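Local atomic coordinates of putative poly(3-hydroxybutyrate) depolymerase LpqC (Bordetella parapertussis 12822, PDB entry 3D0K), a protein that probably hydrolyses ester bonds, as a putative poly(3-hydroxybutyrate) depolymerase with an alpha-beta-alpha sandwich fold. Residues D214-T219 with I269-Q274; T209-D214 with Q264-I269; F40-Y45 with L84-T89. One frame throughout, in Å; residues are numbered along the deposited sequence.

Contact 1 (D214-T219 with I269-Q274). With SO4 (sulfate ion), chain G.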
loop_
_atom_site.group_PDB
_atom_site.type_symbol
_atom_site.label_atom_id
_atom_site.label_comp_id
_atom_site.label_asym_id
_atom_site.label_seq_id
_atom_site.Cartn_x
_atom_site.Cartn_y
_atom_site.Cartn_z
ATOM N N ASP A 214 -2.011 -11.226 14.624
ATOM C CA ASP A 214 -1.194 -12.059 15.510
ATOM C C ASP A 214 -1.327 -13.562 15.286
ATOM O O ASP A 214 -0.644 -14.366 15.931
ATOM C CB ASP A 214 -1.344 -11.655 16.987
ATOM C CG ASP A 214 -2.680 -12.069 17.612
ATOM O OD1 ASP A 214 -3.479 -12.824 16.992
ATOM O OD2 ASP A 214 -2.915 -11.627 18.769
ATOM N N GLN A 215 -2.219 -13.929 14.372
ATOM C CA GLN A 215 -2.344 -15.274 13.870
ATOM C C GLN A 215 -1.683 -15.425 12.469
ATOM O O GLN A 215 -1.814 -16.473 11.842
ATOM C CB GLN A 215 -3.829 -15.699 13.814
ATOM C CG GLN A 215 -4.549 -15.732 15.186
ATOM C CD GLN A 215 -3.793 -16.552 16.223
ATOM O OE1 GLN A 215 -3.302 -16.002 17.204
ATOM N NE2 GLN A 215 -3.657 -17.867 15.984
ATOM N N ASP A 216 -0.953 -14.407 11.985
ATOM C CA ASP A 216 -0.228 -14.576 10.711
ATOM C C ASP A 216 1.115 -15.208 11.051
ATOM O O ASP A 216 2.185 -14.558 11.030
ATOM C CB ASP A 216 -0.092 -13.230 9.951
ATOM C CG ASP A 216 0.221 -13.407 8.463
ATOM O OD1 ASP A 216 0.708 -14.473 8.025
ATOM O OD2 ASP A 216 -0.013 -12.455 7.696
ATOM N N ILE A 217 1.029 -16.493 11.416
ATOM C CA ILE A 217 2.149 -17.185 12.045
ATOM C C ILE A 217 2.409 -18.540 11.400
ATOM O O ILE A 217 3.218 -19.299 11.904
ATOM C CB ILE A 217 1.965 -17.355 13.610
ATOM C CG1 ILE A 217 0.670 -18.147 13.939
ATOM C CG2 ILE A 217 2.042 -15.968 14.330
ATOM C CD1 ILE A 217 0.627 -18.752 15.341
ATOM N N ALA A 218 1.758 -18.816 10.277
ATOM C CA ALA A 218 2.044 -20.032 9.511
ATOM C C ALA A 218 3.426 -19.899 8.837
ATOM O O ALA A 218 3.802 -18.801 8.372
ATOM C CB ALA A 218 0.937 -20.272 8.475
ATOM N N THR A 219 4.170 -20.998 8.775
ATOM C CA THR A 219 5.640 -20.949 8.502
ATOM C C THR A 219 6.138 -21.646 7.211
ATOM O O THR A 219 5.427 -22.490 6.620
ATOM C CB THR A 219 6.444 -21.512 9.693
ATOM O OG1 THR A 219 6.069 -22.878 9.921
ATOM C CG2 THR A 219 6.197 -20.678 10.986
ATOM N N ILE A 269 -6.606 -12.487 14.083
ATOM C CA ILE A 269 -6.722 -12.426 12.643
ATOM C C ILE A 269 -5.391 -12.880 12.080
ATOM O O ILE A 269 -4.355 -12.528 12.623
ATOM C CB ILE A 269 -7.063 -10.996 12.156
ATOM C CG1 ILE A 269 -8.420 -10.509 12.725
ATOM C CG2 ILE A 269 -7.144 -10.911 10.623
ATOM C CD1 ILE A 269 -9.603 -11.523 12.478
ATOM N N GLY A 270 -5.422 -13.641 10.988
ATOM C CA GLY A 270 -4.178 -14.126 10.381
ATOM C C GLY A 270 -3.935 -13.450 9.042
ATOM O O GLY A 270 -4.084 -12.240 8.917
ATOM N N HIS A 271 -3.567 -14.245 8.033
ATOM C CA HIS A 271 -3.251 -13.732 6.725
ATOM C C HIS A 271 -4.501 -13.683 5.841
ATOM O O HIS A 271 -4.712 -14.543 4.977
ATOM C CB HIS A 271 -2.142 -14.593 6.097
ATOM C CG HIS A 271 -1.445 -13.919 4.963
ATOM N ND1 HIS A 271 -0.648 -12.804 5.139
ATOM C CD2 HIS A 271 -1.464 -14.164 3.631
ATOM C CE1 HIS A 271 -0.193 -12.404 3.969
ATOM N NE2 HIS A 271 -0.679 -13.204 3.035
ATOM N N ASP A 272 -5.338 -12.666 6.071
ATOM C CA ASP A 272 -6.687 -12.608 5.549
ATOM C C ASP A 272 -6.910 -11.132 5.129
ATOM O O ASP A 272 -7.243 -10.276 5.947
ATOM C CB ASP A 272 -7.650 -13.065 6.657
ATOM C CG ASP A 272 -9.130 -13.141 6.222
ATOM O OD1 ASP A 272 -9.880 -13.801 6.998
ATOM O OD2 ASP A 272 -9.567 -12.580 5.176
ATOM N N GLY A 273 -6.657 -10.858 3.862
ATOM C CA GLY A 273 -6.753 -9.487 3.315
ATOM C C GLY A 273 -8.132 -8.874 3.493
ATOM O O GLY A 273 -8.237 -7.664 3.742
ATOM N N GLN A 274 -9.191 -9.670 3.369
ATOM C CA GLN A 274 -10.545 -9.139 3.607
ATOM C C GLN A 274 -10.741 -8.713 5.071
ATOM O O GLN A 274 -11.256 -7.635 5.326
ATOM C CB GLN A 274 -11.595 -10.200 3.277
ATOM C CG GLN A 274 -12.998 -9.635 3.461
ATOM C CD GLN A 274 -14.060 -10.436 2.787
ATOM O OE1 GLN A 274 -15.156 -9.917 2.520
ATOM N NE2 GLN A 274 -13.769 -11.703 2.504
HETATM S S SO4 G . -3.051 -12.213 -0.104
HETATM O O1 SO4 G . -3.390 -12.071 1.298
HETATM O O2 SO4 G . -1.664 -12.621 -0.223
HETATM O O3 SO4 G . -3.915 -13.202 -0.731
HETATM O O4 SO4 G . -3.280 -10.922 -0.762
#

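Contact 2 (T209-D214 with Q264-I269)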
loop_
_atom_site.group_PDB
_atom_site.type_symbol
_atom_site.label_atom_id
_atom_site.label_comp_id
_atom_site.label_asym_id
_atom_site.label_seq_id
_atom_site.Cartn_x
_atom_site.Cartn_y
_atom_site.Cartn_z
ATOM N N THR A 209 0.968 3.206 9.894
ATOM C CA THR A 209 0.561 2.058 10.729
ATOM C C THR A 209 1.098 0.784 10.077
ATOM O O THR A 209 0.908 0.531 8.871
ATOM C CB THR A 209 -0.983 1.934 10.837
ATOM O OG1 THR A 209 -1.514 3.151 11.344
ATOM C CG2 THR A 209 -1.411 0.790 11.755
ATOM N N ILE A 210 1.748 -0.034 10.892
ATOM C CA ILE A 210 2.053 -1.377 10.508
ATOM C C ILE A 210 0.985 -2.215 11.138
ATOM O O ILE A 210 0.897 -2.272 12.380
ATOM C CB ILE A 210 3.419 -1.801 11.014
ATOM C CG1 ILE A 210 4.495 -0.845 10.432
ATOM C CG2 ILE A 210 3.638 -3.300 10.733
ATOM C CD1 ILE A 210 5.791 -0.846 11.383
ATOM N N LEU A 211 0.125 -2.829 10.306
ATOM C CA LEU A 211 -1.022 -3.568 10.854
ATOM C C LEU A 211 -0.715 -5.061 10.741
ATOM O O LEU A 211 -0.549 -5.588 9.616
ATOM C CB LEU A 211 -2.297 -3.247 10.116
ATOM C CG LEU A 211 -3.665 -3.618 10.665
ATOM C CD1 LEU A 211 -3.987 -2.940 12.038
ATOM C CD2 LEU A 211 -4.787 -3.217 9.654
ATOM N N ALA A 212 -0.625 -5.715 11.888
ATOM C CA ALA A 212 -0.107 -7.099 11.938
ATOM C C ALA A 212 -1.095 -8.047 12.638
ATOM O O ALA A 212 -1.394 -7.867 13.816
ATOM C CB ALA A 212 1.290 -7.124 12.607
ATOM N N GLY A 213 -1.588 -9.063 11.923
ATOM C CA GLY A 213 -2.457 -10.072 12.540
ATOM C C GLY A 213 -1.605 -10.985 13.375
ATOM O O GLY A 213 -0.551 -11.469 12.916
ATOM N N ASP A 214 -2.011 -11.226 14.624
ATOM C CA ASP A 214 -1.194 -12.059 15.510
ATOM C C ASP A 214 -1.327 -13.562 15.286
ATOM O O ASP A 214 -0.644 -14.366 15.931
ATOM C CB ASP A 214 -1.344 -11.655 16.987
ATOM C CG ASP A 214 -2.680 -12.069 17.612
ATOM O OD1 ASP A 214 -3.479 -12.824 16.992
ATOM O OD2 ASP A 214 -2.915 -11.627 18.769
ATOM N N GLN A 264 0.324 -1.849 15.107
ATOM C CA GLN A 264 -1.007 -2.174 15.623
ATOM C C GLN A 264 -1.258 -3.659 15.445
ATOM O O GLN A 264 -1.404 -4.128 14.328
ATOM C CB GLN A 264 -2.074 -1.328 14.877
ATOM C CG GLN A 264 -3.498 -1.748 15.241
ATOM C CD GLN A 264 -3.840 -1.425 16.679
ATOM O OE1 GLN A 264 -4.001 -2.325 17.536
ATOM N NE2 GLN A 264 -3.969 -0.139 16.962
ATOM N N VAL A 265 -1.235 -4.434 16.533
ATOM C CA VAL A 265 -1.477 -5.851 16.423
ATOM C C VAL A 265 -2.973 -6.086 16.353
ATOM O O VAL A 265 -3.728 -5.510 17.131
ATOM C CB VAL A 265 -0.897 -6.580 17.644
ATOM C CG1 VAL A 265 -1.158 -8.091 17.550
ATOM C CG2 VAL A 265 0.623 -6.261 17.728
ATOM N N VAL A 266 -3.407 -6.934 15.439
ATOM C CA VAL A 266 -4.809 -7.361 15.378
ATOM C C VAL A 266 -4.998 -8.758 16.036
ATOM O O VAL A 266 -4.563 -9.773 15.498
ATOM C CB VAL A 266 -5.337 -7.342 13.927
ATOM C CG1 VAL A 266 -6.847 -7.568 13.900
ATOM C CG2 VAL A 266 -5.032 -6.021 13.250
ATOM N N PRO A 267 -5.675 -8.810 17.205
ATOM C CA PRO A 267 -5.800 -10.101 17.864
ATOM C C PRO A 267 -6.756 -11.044 17.117
ATOM O O PRO A 267 -7.884 -10.650 16.727
ATOM C CB PRO A 267 -6.321 -9.753 19.277
ATOM C CG PRO A 267 -6.616 -8.274 19.299
ATOM C CD PRO A 267 -6.361 -7.721 17.922
ATOM N N GLY A 268 -6.280 -12.263 16.887
ATOM C CA GLY A 268 -7.103 -13.340 16.327
ATOM C C GLY A 268 -7.309 -13.340 14.814
ATOM O O GLY A 268 -8.102 -14.116 14.315
ATOM N N ILE A 269 -6.606 -12.487 14.083
ATOM C CA ILE A 269 -6.722 -12.426 12.643
ATOM C C ILE A 269 -5.391 -12.880 12.080
ATOM O O ILE A 269 -4.355 -12.528 12.623
ATOM C CB ILE A 269 -7.063 -10.996 12.156
ATOM C CG1 ILE A 269 -8.420 -10.509 12.725
ATOM C CG2 ILE A 269 -7.144 -10.911 10.623
ATOM C CD1 ILE A 269 -9.603 -11.523 12.478
#

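Contact 3 (F40-Y45 with L84-T89)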
loop_
_atom_site.group_PDB
_atom_site.type_symbol
_atom_site.label_atom_id
_atom_site.label_comp_id
_atom_site.label_asym_id
_atom_site.label_seq_id
_atom_site.Cartn_x
_atom_site.Cartn_y
_atom_site.Cartn_z
ATOM N N PHE A 40 -2.125 -0.770 -16.805
ATOM C CA PHE A 40 -2.707 -1.482 -15.669
ATOM C C PHE A 40 -4.167 -1.070 -15.544
ATOM O O PHE A 40 -4.715 -0.382 -16.435
ATOM C CB PHE A 40 -1.904 -1.219 -14.386
ATOM C CG PHE A 40 -1.784 0.253 -14.027
ATOM C CD1 PHE A 40 -0.829 1.059 -14.657
ATOM C CD2 PHE A 40 -2.565 0.804 -12.983
ATOM C CE1 PHE A 40 -0.660 2.375 -14.313
ATOM C CE2 PHE A 40 -2.402 2.134 -12.623
ATOM C CZ PHE A 40 -1.450 2.923 -13.285
ATOM N N THR A 41 -4.800 -1.503 -14.472
ATOM C CA THR A 41 -6.239 -1.350 -14.338
ATOM C C THR A 41 -6.554 -0.702 -12.995
ATOM O O THR A 41 -5.944 -1.043 -11.996
ATOM C CB THR A 41 -6.966 -2.714 -14.437
ATOM O OG1 THR A 41 -6.561 -3.367 -15.649
ATOM C CG2 THR A 41 -8.513 -2.514 -14.433
ATOM N N LEU A 42 -7.497 0.217 -12.997
ATOM C CA LEU A 42 -8.042 0.737 -11.745
ATOM C C LEU A 42 -9.348 -0.006 -11.519
ATOM O O LEU A 42 -10.322 0.181 -12.271
ATOM C CB LEU A 42 -8.281 2.242 -11.788
ATOM C CG LEU A 42 -7.182 3.147 -12.367
ATOM C CD1 LEU A 42 -7.576 4.632 -12.275
ATOM C CD2 LEU A 42 -5.938 2.860 -11.496
ATOM N N ASN A 43 -9.344 -0.906 -10.549
ATOM C CA ASN A 43 -10.593 -1.551 -10.137
ATOM C C ASN A 43 -11.162 -0.650 -9.062
ATOM O O ASN A 43 -10.573 -0.463 -8.006
ATOM C CB ASN A 43 -10.360 -2.979 -9.628
ATOM C CG ASN A 43 -10.101 -3.929 -10.769
ATOM O OD1 ASN A 43 -11.014 -4.157 -11.582
ATOM N ND2 ASN A 43 -8.843 -4.431 -10.900
ATOM N N THR A 44 -12.290 -0.029 -9.379
ATOM C CA THR A 44 -12.804 1.051 -8.555
ATOM C C THR A 44 -14.170 0.716 -7.958
ATOM O O THR A 44 -14.917 -0.147 -8.484
ATOM C CB THR A 44 -12.924 2.350 -9.381
ATOM O OG1 THR A 44 -13.883 2.161 -10.458
ATOM C CG2 THR A 44 -11.568 2.730 -9.923
ATOM N N TYR A 45 -14.509 1.421 -6.880
ATOM C CA TYR A 45 -15.895 1.417 -6.406
ATOM C C TYR A 45 -16.275 2.808 -5.973
ATOM O O TYR A 45 -15.572 3.449 -5.165
ATOM C CB TYR A 45 -16.107 0.444 -5.256
ATOM C CG TYR A 45 -17.520 0.446 -4.776
ATOM C CD1 TYR A 45 -18.526 -0.165 -5.534
ATOM C CD2 TYR A 45 -17.854 1.010 -3.536
ATOM C CE1 TYR A 45 -19.877 -0.162 -5.079
ATOM C CE2 TYR A 45 -19.197 1.018 -3.071
ATOM C CZ TYR A 45 -20.193 0.455 -3.845
ATOM O OH TYR A 45 -21.494 0.457 -3.365
ATOM N N LEU A 84 -14.443 6.766 -1.875
ATOM C CA LEU A 84 -14.153 6.314 -3.232
ATOM C C LEU A 84 -13.016 5.271 -3.174
ATOM O O LEU A 84 -11.943 5.549 -2.669
ATOM C CB LEU A 84 -13.726 7.503 -4.074
ATOM C CG LEU A 84 -13.359 7.156 -5.534
ATOM C CD1 LEU A 84 -14.616 6.673 -6.299
ATOM C CD2 LEU A 84 -12.705 8.417 -6.194
ATOM N N ILE A 85 -13.272 4.059 -3.637
ATOM C CA ILE A 85 -12.249 3.001 -3.580
ATOM C C ILE A 85 -11.524 2.852 -4.899
ATOM O O ILE A 85 -12.177 2.710 -5.936
ATOM C CB ILE A 85 -12.896 1.619 -3.208
ATOM C CG1 ILE A 85 -13.711 1.737 -1.903
ATOM C CG2 ILE A 85 -11.776 0.508 -3.092
ATOM C CD1 ILE A 85 -12.980 2.335 -0.666
ATOM N N VAL A 86 -10.182 2.918 -4.879
ATOM C CA VAL A 86 -9.394 2.755 -6.096
ATOM C C VAL A 86 -8.337 1.708 -5.823
ATOM O O VAL A 86 -7.465 1.912 -4.940
ATOM C CB VAL A 86 -8.660 4.076 -6.470
ATOM C CG1 VAL A 86 -7.759 3.883 -7.659
ATOM C CG2 VAL A 86 -9.695 5.217 -6.754
ATOM N N ALA A 87 -8.398 0.621 -6.593
ATOM C CA ALA A 87 -7.441 -0.464 -6.465
ATOM C C ALA A 87 -6.578 -0.579 -7.743
ATOM O O ALA A 87 -6.981 -1.276 -8.702
ATOM C CB ALA A 87 -8.158 -1.746 -6.141
ATOM N N PRO A 88 -5.414 0.115 -7.761
ATOM C CA PRO A 88 -4.492 -0.024 -8.890
ATOM C C PRO A 88 -4.041 -1.481 -8.944
ATOM O O PRO A 88 -3.461 -1.985 -7.975
ATOM C CB PRO A 88 -3.320 0.911 -8.530
ATOM C CG PRO A 88 -3.927 1.914 -7.497
ATOM C CD PRO A 88 -4.884 1.034 -6.722
ATOM N N THR A 89 -4.263 -2.116 -10.102
ATOM C CA THR A 89 -4.141 -3.559 -10.245
ATOM C C THR A 89 -3.089 -3.922 -11.288
ATOM O O THR A 89 -3.222 -3.552 -12.446
ATOM C CB THR A 89 -5.494 -4.136 -10.642
ATOM O OG1 THR A 89 -6.446 -3.728 -9.650
ATOM C CG2 THR A 89 -5.430 -5.631 -10.698
#

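Contact 1 (D214-T219 with I269-Q274)
H271 and D216 meet through a histidine-carboxylate hydrogen bond: ND1 of H271 donates to OD2 of D216 over 2.7 Å. The oxygen lies at the edge of the imidazole, in its plane, whereas the ring nitrogen reaches OD2 on its syn side. Carboxylate and ring planes are turned 57° apart. In D216 the CG is anti to the backbone N (chi1 -161°), which carries the carboxyl group toward the histidine. The second oxygen, OD1, is taken by a salt bridge to NH2 of R237, so each carboxylate oxygen has its own partner. With S148, on a GxSxG sequence, H271 and D216 fit the Ser-His-Asp triad of alpha/beta hydrolases, consistent with an esterase, the acid and the histidine standing on loops that follow neighbouring strands. At the other ring nitrogen a sulfate, probably from the crystallisation liquor, accepts a weak bond from H271 NE2 at its O2, 3.5 Å away; Y70 OH also binds this ion. A backbone bond also joins the loops: Q215 N donates to I269 O at 3.1 Å, from above the carbonyl plane. Beside it G270 CA packs 3.5 Å from Q215 C.

Contact 2 (T209-D214 with Q264-I269)
L211, A212 and G213 pair with Q264, V265 and V266 as neighbouring parallel strands, their short axes 4.5 Å apart and inclined at 25°. The backbone bonds alternate in the manner of a parallel sheet: Q264 N donates to I210 O, A212 N to Q264 O, V266 N to A212 O and finally D214 N to V266 O. The V266-A212 bond is the shortest of the four, with 2.7 Å between V266 N and A212 O. Weaker CA-H...O contacts run beside them, one from V265 CA to A212 O.

A side-chain bond adds to the pairing: D214 OD1 accepts from G268 N at 2.9 Å, the donor standing above the carboxylate plane. With chi1 at 74°, D214 CG sits between its own backbone N and carbonyl carbon, on the side of the type II turn V266-I269 that it ties down. G268 has a positive phi within that turn.

Apolar contacts divide between the two faces. Beside V266, L211 CD1 presses against V266 CG2 at 3.5 Å, tighter than usual for two carbons, the side chains crossing obliquely; the same methyl also meets Q264 CG. T209 CG2 extends this row to Q264 CB at 3.8 Å. On the face of A212 and V265, V265 CG1 lies 3.6 Å from D214 CB.

These two strands finish one end of the mixed sheet, with 262-266 outermost in the chain and 168-172 beyond 209-213. Helix 273-286 covers the L211 side through M276 and L283, while helix 237-255 packs A241 on A212 and Y238 on both V265 and D214.

Contact 3 (F40-Y45 with L84-T89)
A87 O is gripped by two donors that arrive from opposite faces of its carbonyl plane: N43 N from the facing strand, at 3.0 Å, and OG1 of T89, two residues further along its own strand, at 2.7 Å. The T89 hydroxyl is thereby turned back on its own chain, and its oxygen in turn accepts from N43 ND2 over 2.8 Å. OG1 lies nearly in the amide plane of N43, and the two side chains cross at about a right angle. In N43 a chi1 of -75° sets CG anti to the carbonyl carbon, and from there ND2 reaches T89 OG1. A closed cycle of bonds thus joins A87, N43 and T89, its side-chain part on the face of the sheet that these three residues share.

The strands are antiparallel, at 159°, and pair regularly from T41-T89 to Y45-I85. Hydrogen-bonded pairs (T41-T89, N43-A87, Y45-I85) alternate with non-hydrogen-bonded ones (L42-P88, T44-V86). P88 occupies one of the latter, so its missing N-H takes no bond from the pairing with 40-45. This belongs to the antiparallel end of an otherwise parallel sheet, one strand in from 23-29, the alpha/beta-hydrolase pattern in which the order passes from 40-46 to 84-89 and then to 56-60.

Across the face of L42, V86 and P88, L42 CD2 touches V86 CG1 and P88 CB, each at 4.4 Å, and V127 of helix 122-133 packs over L42. F40 also comes down on this side: its CE2 nears P88 CB, and its ring stacks with F90. On the opposite face Y45 CB meets I85 CB at 4.0 Å, while Y45 OH goes to D79 OD1.

Contacts 2 and 3 belong to one sheet but lie toward different ends of it, their centres 25 Å apart. Contact 3 is buried and antiparallel, joined by backbone bonds, apolar side chains and polar side-chain bonds; contact 2 is parallel and only partly buried, and it includes the outermost strand. Contact 1 continues from contact 2, sharing D214 and I269, with centres 9 Å apart. Also partly buried, it has D216 buried and H271 exposed. There regular strand pairing gives way to loops, and the chemistry shifts from repeated backbone bonds to a carboxylate-imidazole bond of the probable catalytic pair beside a single backbone bond. No atom of contact 3 comes within about 11 Å of contact 1.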